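Side-chain contacts in polyhedrin (Operophtera brumata cypovirus 19, PDB 5A99), which forms the crystalline lattice of viral polyhedra, the micrometre-sized occlusion bodies that embed cypovirus particles and probably protect them outside the insect host: residues A[57-62]-A[215-220]; A[111-116]-A[124-129]. One frame throughout, in Å; residues are numbered along the deposited sequence.

In the fold
Two antiparallel sheets face each other in the polyhedrin subunit, one of six strands and one of three, and both contacts span the space between them. Interaction 1 ties strand 56-61, an outermost strand of the small sheet, to residues around the start of strand 218-222 at the border of the large one; interaction 2 joins strand 110-116 inside the large sheet to strand 125-129 on the other border of the small one. Their centres lie about 12 Å apart. Along the chain, interaction 2 is nested within the loop closed by interaction 1. The facing sheets are thus joined by both polar and aromatic contacts, and both sites also touch the third subunit of the assembly.

Interaction 1 of 2, residues A[57-62]-A[215-220]; sequences ISRSYN and SPDLYA
A salt bridge reinforced by a tyrosine hydroxyl joins Arg59 and Tyr61, on border strand 56-61 of the small sheet, to Asp217, near the start of border strand 218-222 of the large sheet. The two oxygens of the carboxylate divide the work. OD1 receives Arg59 NE at 2.9 Å through its syn lone pair, in a fairly straight bond (162° at the hydrogen) with the guanidinium and carboxylate nearly coplanar. OD2 accepts a hydrogen bond from Tyr61 OH at 2.7 Å, the hydroxyl approaching from above the carboxylate plane. The bend of the arginine chain at its second torsion (chi2 -76°) folds the guanidinium back over Ile57, whose CG2 covers one face, and lets NH1 bond to Ser58 O at 2.9 Å. Ser58 O also accepts from Asn213 ND2 of a neighbouring subunit. A water completes the network: it accepts from Arg59 NH2 and lies within hydrogen-bonding distance of both Asp217 OD1 and Ser215 O. The guanidinium is thus held in orientation at all three nitrogens. Beside this network, Tyr219 OH rests 3.7 Å from Tyr61 CD1, its own hydrogen bond being made to Gln65 O. Ala51 of strand 46-53 touches both Arg59 and Asp217. The arrangement is a partly buried salt bridge with a tyrosine-carboxylate hydrogen bond, linking strands that are outermost, within the chain, in the two facing sheets of a beta sandwich.

Interaction 2 of 2, residues A[111-116]-A[124-129]; sequences FQFIVQ and VWFRVN
Three phenylalanines, Phe111, Phe113 and Phe126, form an aromatic cluster in which one ring from the small sheet reaches two rings of the large sheet in different ways. This is the buried interior of the polyhedrin beta sandwich, where strand 110-116 faces strand 125-129 with the CA atoms of Phe113 and Phe126 8.5 Å apart. Phe126 and Phe113 make an offset stack: the ring centroids are 4.7 Å apart and the planes are inclined by 30°. In it, CD1 of Phe126 sits over one face of Phe113, nearer the ring's margin than its centre. Both side chains reach out from their strands with CG trans to the backbone N, and they run alongside one another in opposite senses. The far end of Phe126 serves the other partner, for its CZ lies over a face of Phe111 and its CE2 is 3.5 Å from Phe111 CZ. That pair is oblique, with centroids 5.0 Å apart. A chi1 of 73°, which places CG between N and C of its own backbone, swings the ring of Phe111 toward Phe126. The cluster continues into the surrounding core: Phe187 of the small sheet meets Phe113, and Phe174 and Phe179 meet Phe111. Past the rings the contact turns aliphatic. Val124 CG2 packs on Val115 CG2 at 4.2 Å, and the other methyl of Val124, CG1, comes to the edge of the Phe113 ring, near its plane, 4.1 Å from CE2.

Interaction 1 of 2, residues A[57-62]-A[215-220]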
loop_
_atom_site.group_PDB
_atom_site.type_symbol
_atom_site.label_atom_id
_atom_site.label_comp_id
_atom_site.label_asym_id
_atom_site.label_seq_id
_atom_site.Cartn_x
_atom_site.Cartn_y
_atom_site.Cartn_z
ATOM N N ILE A 57 8.702 5.459 -8.199
ATOM C CA ILE A 57 8.760 4.745 -6.940
ATOM C C ILE A 57 8.606 5.742 -5.799
ATOM O O ILE A 57 9.400 6.673 -5.674
ATOM C CB ILE A 57 10.102 3.969 -6.805
ATOM C CG1 ILE A 57 10.184 2.841 -7.842
ATOM C CG2 ILE A 57 10.273 3.400 -5.389
ATOM C CD1 ILE A 57 11.491 2.032 -7.776
ATOM N N SER A 58 7.556 5.561 -4.999
ATOM C CA SER A 58 7.393 6.270 -3.727
ATOM C C SER A 58 7.093 5.246 -2.636
ATOM O O SER A 58 6.099 4.532 -2.722
ATOM C CB SER A 58 6.248 7.284 -3.821
ATOM O OG SER A 58 5.873 7.766 -2.544
ATOM N N ARG A 59 7.942 5.172 -1.613
ATOM C CA ARG A 59 7.791 4.152 -0.584
ATOM C C ARG A 59 8.074 4.698 0.790
ATOM O O ARG A 59 8.899 5.589 0.954
ATOM C CB ARG A 59 8.758 2.987 -0.823
ATOM C CG ARG A 59 8.621 2.331 -2.167
ATOM C CD ARG A 59 7.406 1.427 -2.239
ATOM N NE ARG A 59 7.407 0.689 -3.493
ATOM C CZ ARG A 59 6.960 1.181 -4.649
ATOM N NH1 ARG A 59 6.445 2.402 -4.705
ATOM N NH2 ARG A 59 7.014 0.440 -5.745
ATOM N N SER A 60 7.410 4.133 1.789
ATOM C CA SER A 60 7.779 4.417 3.165
ATOM C C SER A 60 7.658 3.141 3.993
ATOM O O SER A 60 6.861 2.232 3.684
ATOM C CB SER A 60 6.958 5.585 3.748
ATOM O OG SER A 60 5.575 5.291 3.757
ATOM N N TYR A 61 8.493 3.055 5.020
ATOM C CA TYR A 61 8.560 1.872 5.852
ATOM C C TYR A 61 8.549 2.299 7.305
ATOM O O TYR A 61 9.342 3.136 7.732
ATOM C CB TYR A 61 9.807 1.059 5.503
ATOM C CG TYR A 61 9.836 0.688 4.046
ATOM C CD1 TYR A 61 9.223 -0.470 3.581
ATOM C CD2 TYR A 61 10.456 1.517 3.121
ATOM C CE1 TYR A 61 9.231 -0.789 2.231
ATOM C CE2 TYR A 61 10.474 1.201 1.777
ATOM C CZ TYR A 61 9.854 0.053 1.334
ATOM O OH TYR A 61 9.881 -0.248 -0.010
ATOM N N ASN A 62 7.608 1.756 8.057
ATOM C CA ASN A 62 7.561 2.022 9.475
ATOM C C ASN A 62 8.617 1.162 10.177
ATOM O O ASN A 62 9.140 0.215 9.586
ATOM C CB ASN A 62 6.164 1.742 10.022
ATOM C CG ASN A 62 5.952 2.348 11.383
ATOM O OD1 ASN A 62 6.636 3.299 11.762
ATOM N ND2 ASN A 62 5.006 1.802 12.133
ATOM N N SER A 215 4.797 -3.863 -9.221
ATOM C CA SER A 215 5.516 -4.972 -8.621
ATOM C C SER A 215 5.461 -4.849 -7.123
ATOM O O SER A 215 5.553 -3.741 -6.595
ATOM C CB SER A 215 6.986 -4.954 -9.050
ATOM O OG SER A 215 7.123 -5.120 -10.444
ATOM N N PRO A 216 5.314 -5.981 -6.418
ATOM C CA PRO A 216 5.325 -5.837 -4.962
ATOM C C PRO A 216 6.747 -5.583 -4.495
ATOM O O PRO A 216 7.682 -5.919 -5.230
ATOM C CB PRO A 216 4.823 -7.199 -4.477
ATOM C CG PRO A 216 5.304 -8.149 -5.508
ATOM C CD PRO A 216 5.255 -7.393 -6.831
ATOM N N ASP A 217 6.919 -4.981 -3.322
ATOM C CA ASP A 217 8.252 -4.863 -2.756
ATOM C C ASP A 217 8.726 -6.269 -2.427
ATOM O O ASP A 217 7.964 -7.089 -1.909
ATOM C CB ASP A 217 8.268 -3.998 -1.495
ATOM C CG ASP A 217 8.046 -2.520 -1.788
ATOM O OD1 ASP A 217 8.160 -2.102 -2.962
ATOM O OD2 ASP A 217 7.779 -1.766 -0.829
ATOM N N LEU A 218 9.984 -6.552 -2.738
ATOM C CA LEU A 218 10.560 -7.841 -2.395
ATOM C C LEU A 218 11.326 -7.726 -1.089
ATOM O O LEU A 218 12.127 -6.812 -0.920
ATOM C CB LEU A 218 11.495 -8.325 -3.500
ATOM C CG LEU A 218 12.176 -9.680 -3.262
ATOM C CD1 LEU A 218 12.377 -10.439 -4.572
ATOM C CD2 LEU A 218 13.493 -9.481 -2.569
ATOM N N TYR A 219 11.046 -8.640 -0.164
ATOM C CA TYR A 219 11.788 -8.760 1.090
ATOM C C TYR A 219 12.651 -10.012 1.055
ATOM O O TYR A 219 12.168 -11.088 0.707
ATOM C CB TYR A 219 10.814 -8.869 2.267
ATOM C CG TYR A 219 10.392 -7.560 2.912
ATOM C CD1 TYR A 219 9.523 -6.690 2.270
ATOM C CD2 TYR A 219 10.832 -7.223 4.186
ATOM C CE1 TYR A 219 9.120 -5.496 2.870
ATOM C CE2 TYR A 219 10.441 -6.035 4.794
ATOM C CZ TYR A 219 9.584 -5.175 4.135
ATOM O OH TYR A 219 9.197 -3.996 4.749
ATOM N N ALA A 220 13.916 -9.884 1.432
ATOM C CA ALA A 220 14.843 -11.021 1.456
ATOM C C ALA A 220 15.742 -10.952 2.677
ATOM O O ALA A 220 16.099 -9.868 3.128
ATOM C CB ALA A 220 15.695 -11.058 0.195
HETATM O O HOH W 1 7.980 -2.456 -5.648
#

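Interaction 2 of 2, residues A[111-116]-A[124-129]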
loop_
_atom_site.group_PDB
_atom_site.type_symbol
_atom_site.label_atom_id
_atom_site.label_comp_id
_atom_site.label_asym_id
_atom_site.label_seq_id
_atom_site.Cartn_x
_atom_site.Cartn_y
_atom_site.Cartn_z
ATOM N N PHE A 111 22.519 1.050 7.065
ATOM C CA PHE A 111 21.799 0.824 5.822
ATOM C C PHE A 111 22.654 1.165 4.596
ATOM O O PHE A 111 23.639 1.912 4.683
ATOM C CB PHE A 111 20.533 1.697 5.800
ATOM C CG PHE A 111 20.818 3.158 5.582
ATOM C CD1 PHE A 111 20.972 3.662 4.299
ATOM C CD2 PHE A 111 20.969 4.026 6.657
ATOM C CE1 PHE A 111 21.263 5.001 4.092
ATOM C CE2 PHE A 111 21.253 5.380 6.448
ATOM C CZ PHE A 111 21.392 5.857 5.161
ATOM N N GLN A 112 22.267 0.607 3.454
ATOM C CA GLN A 112 22.738 1.086 2.161
ATOM C C GLN A 112 21.523 1.247 1.244
ATOM O O GLN A 112 20.705 0.327 1.098
ATOM C CB GLN A 112 23.782 0.143 1.540
ATOM C CG GLN A 112 24.107 0.485 0.081
ATOM C CD GLN A 112 25.334 -0.237 -0.483
ATOM O OE1 GLN A 112 25.852 0.135 -1.539
ATOM N NE2 GLN A 112 25.774 -1.287 0.191
ATOM N N PHE A 113 21.387 2.432 0.662
ATOM C CA PHE A 113 20.285 2.716 -0.251
ATOM C C PHE A 113 20.861 2.830 -1.655
ATOM O O PHE A 113 21.803 3.591 -1.882
ATOM C CB PHE A 113 19.578 4.004 0.183
ATOM C CG PHE A 113 18.440 4.415 -0.706
ATOM C CD1 PHE A 113 17.307 3.619 -0.824
ATOM C CD2 PHE A 113 18.488 5.606 -1.414
ATOM C CE1 PHE A 113 16.243 4.008 -1.630
ATOM C CE2 PHE A 113 17.426 5.998 -2.222
ATOM C CZ PHE A 113 16.307 5.189 -2.330
ATOM N N ILE A 114 20.317 2.037 -2.579
ATOM C CA ILE A 114 20.804 1.990 -3.953
ATOM C C ILE A 114 19.676 2.157 -4.954
ATOM O O ILE A 114 18.671 1.439 -4.914
ATOM C CB ILE A 114 21.537 0.659 -4.272
ATOM C CG1 ILE A 114 22.623 0.384 -3.231
ATOM C CG2 ILE A 114 22.161 0.707 -5.670
ATOM C CD1 ILE A 114 23.002 -1.061 -3.138
ATOM N N VAL A 115 19.855 3.121 -5.852
ATOM C CA VAL A 115 18.947 3.324 -6.965
ATOM C C VAL A 115 19.697 2.954 -8.238
ATOM O O VAL A 115 20.880 3.240 -8.380
ATOM C CB VAL A 115 18.439 4.777 -7.039
ATOM C CG1 VAL A 115 17.598 5.097 -5.806
ATOM C CG2 VAL A 115 19.599 5.752 -7.180
ATOM N N GLN A 116 19.007 2.261 -9.129
ATOM C CA GLN A 116 19.606 1.758 -10.355
ATOM C C GLN A 116 18.631 1.873 -11.513
ATOM O O GLN A 116 17.429 1.691 -11.343
ATOM C CB GLN A 116 20.019 0.296 -10.184
ATOM C CG GLN A 116 20.618 -0.319 -11.440
ATOM C CD GLN A 116 21.023 -1.790 -11.250
ATOM O OE1 GLN A 116 21.582 -2.163 -10.221
ATOM N NE2 GLN A 116 20.752 -2.616 -12.252
ATOM N N VAL A 124 15.834 11.800 -6.550
ATOM C CA VAL A 124 16.208 10.847 -5.509
ATOM C C VAL A 124 16.119 11.485 -4.118
ATOM O O VAL A 124 16.856 12.415 -3.795
ATOM C CB VAL A 124 17.610 10.253 -5.738
ATOM C CG1 VAL A 124 17.963 9.346 -4.595
ATOM C CG2 VAL A 124 17.657 9.496 -7.057
ATOM N N TRP A 125 15.197 10.968 -3.309
ATOM C CA TRP A 125 14.857 11.558 -2.028
ATOM C C TRP A 125 14.815 10.454 -0.986
ATOM O O TRP A 125 14.247 9.398 -1.214
ATOM C CB TRP A 125 13.505 12.269 -2.142
ATOM C CG TRP A 125 12.948 12.755 -0.842
ATOM C CD1 TRP A 125 13.323 13.878 -0.162
ATOM C CD2 TRP A 125 11.892 12.153 -0.075
ATOM N NE1 TRP A 125 12.580 14.007 0.984
ATOM C CE2 TRP A 125 11.692 12.967 1.062
ATOM C CE3 TRP A 125 11.102 11.013 -0.236
ATOM C CZ2 TRP A 125 10.735 12.674 2.032
ATOM C CZ3 TRP A 125 10.138 10.726 0.734
ATOM C CH2 TRP A 125 9.971 11.548 1.851
ATOM N N PHE A 126 15.420 10.701 0.166
ATOM C CA PHE A 126 15.614 9.657 1.156
ATOM C C PHE A 126 15.609 10.309 2.539
ATOM O O PHE A 126 16.378 11.232 2.790
ATOM C CB PHE A 126 16.943 8.934 0.875
ATOM C CG PHE A 126 17.245 7.820 1.826
ATOM C CD1 PHE A 126 16.727 6.549 1.622
ATOM C CD2 PHE A 126 18.056 8.042 2.927
ATOM C CE1 PHE A 126 17.006 5.531 2.510
ATOM C CE2 PHE A 126 18.336 7.026 3.822
ATOM C CZ PHE A 126 17.819 5.773 3.615
ATOM N N ARG A 127 14.729 9.842 3.423
ATOM C CA ARG A 127 14.555 10.478 4.728
ATOM C C ARG A 127 14.340 9.441 5.805
ATOM O O ARG A 127 13.375 8.671 5.758
ATOM C CB ARG A 127 13.357 11.445 4.703
ATOM C CG ARG A 127 13.160 12.263 6.000
ATOM C CD ARG A 127 11.890 13.058 5.938
ATOM N NE ARG A 127 10.740 12.159 5.839
ATOM C CZ ARG A 127 9.529 12.519 5.439
ATOM N NH1 ARG A 127 9.286 13.769 5.083
ATOM N NH2 ARG A 127 8.552 11.620 5.394
ATOM N N VAL A 128 15.249 9.415 6.772
ATOM C CA VAL A 128 15.086 8.578 7.949
ATOM C C VAL A 128 14.462 9.437 9.037
ATOM O O VAL A 128 15.127 10.290 9.619
ATOM C CB VAL A 128 16.439 8.016 8.447
ATOM C CG1 VAL A 128 16.224 7.061 9.616
ATOM C CG2 VAL A 128 17.173 7.311 7.329
ATOM N N ASN A 129 13.172 9.251 9.275
ATOM C CA ASN A 129 12.530 9.888 10.415
ATOM C C ASN A 129 12.831 9.122 11.700
ATOM O O ASN A 129 13.307 7.983 11.666
ATOM C CB ASN A 129 11.019 9.951 10.221
ATOM C CG ASN A 129 10.577 11.182 9.451
ATOM O OD1 ASN A 129 11.374 12.070 9.153
ATOM N ND2 ASN A 129 9.287 11.244 9.138
#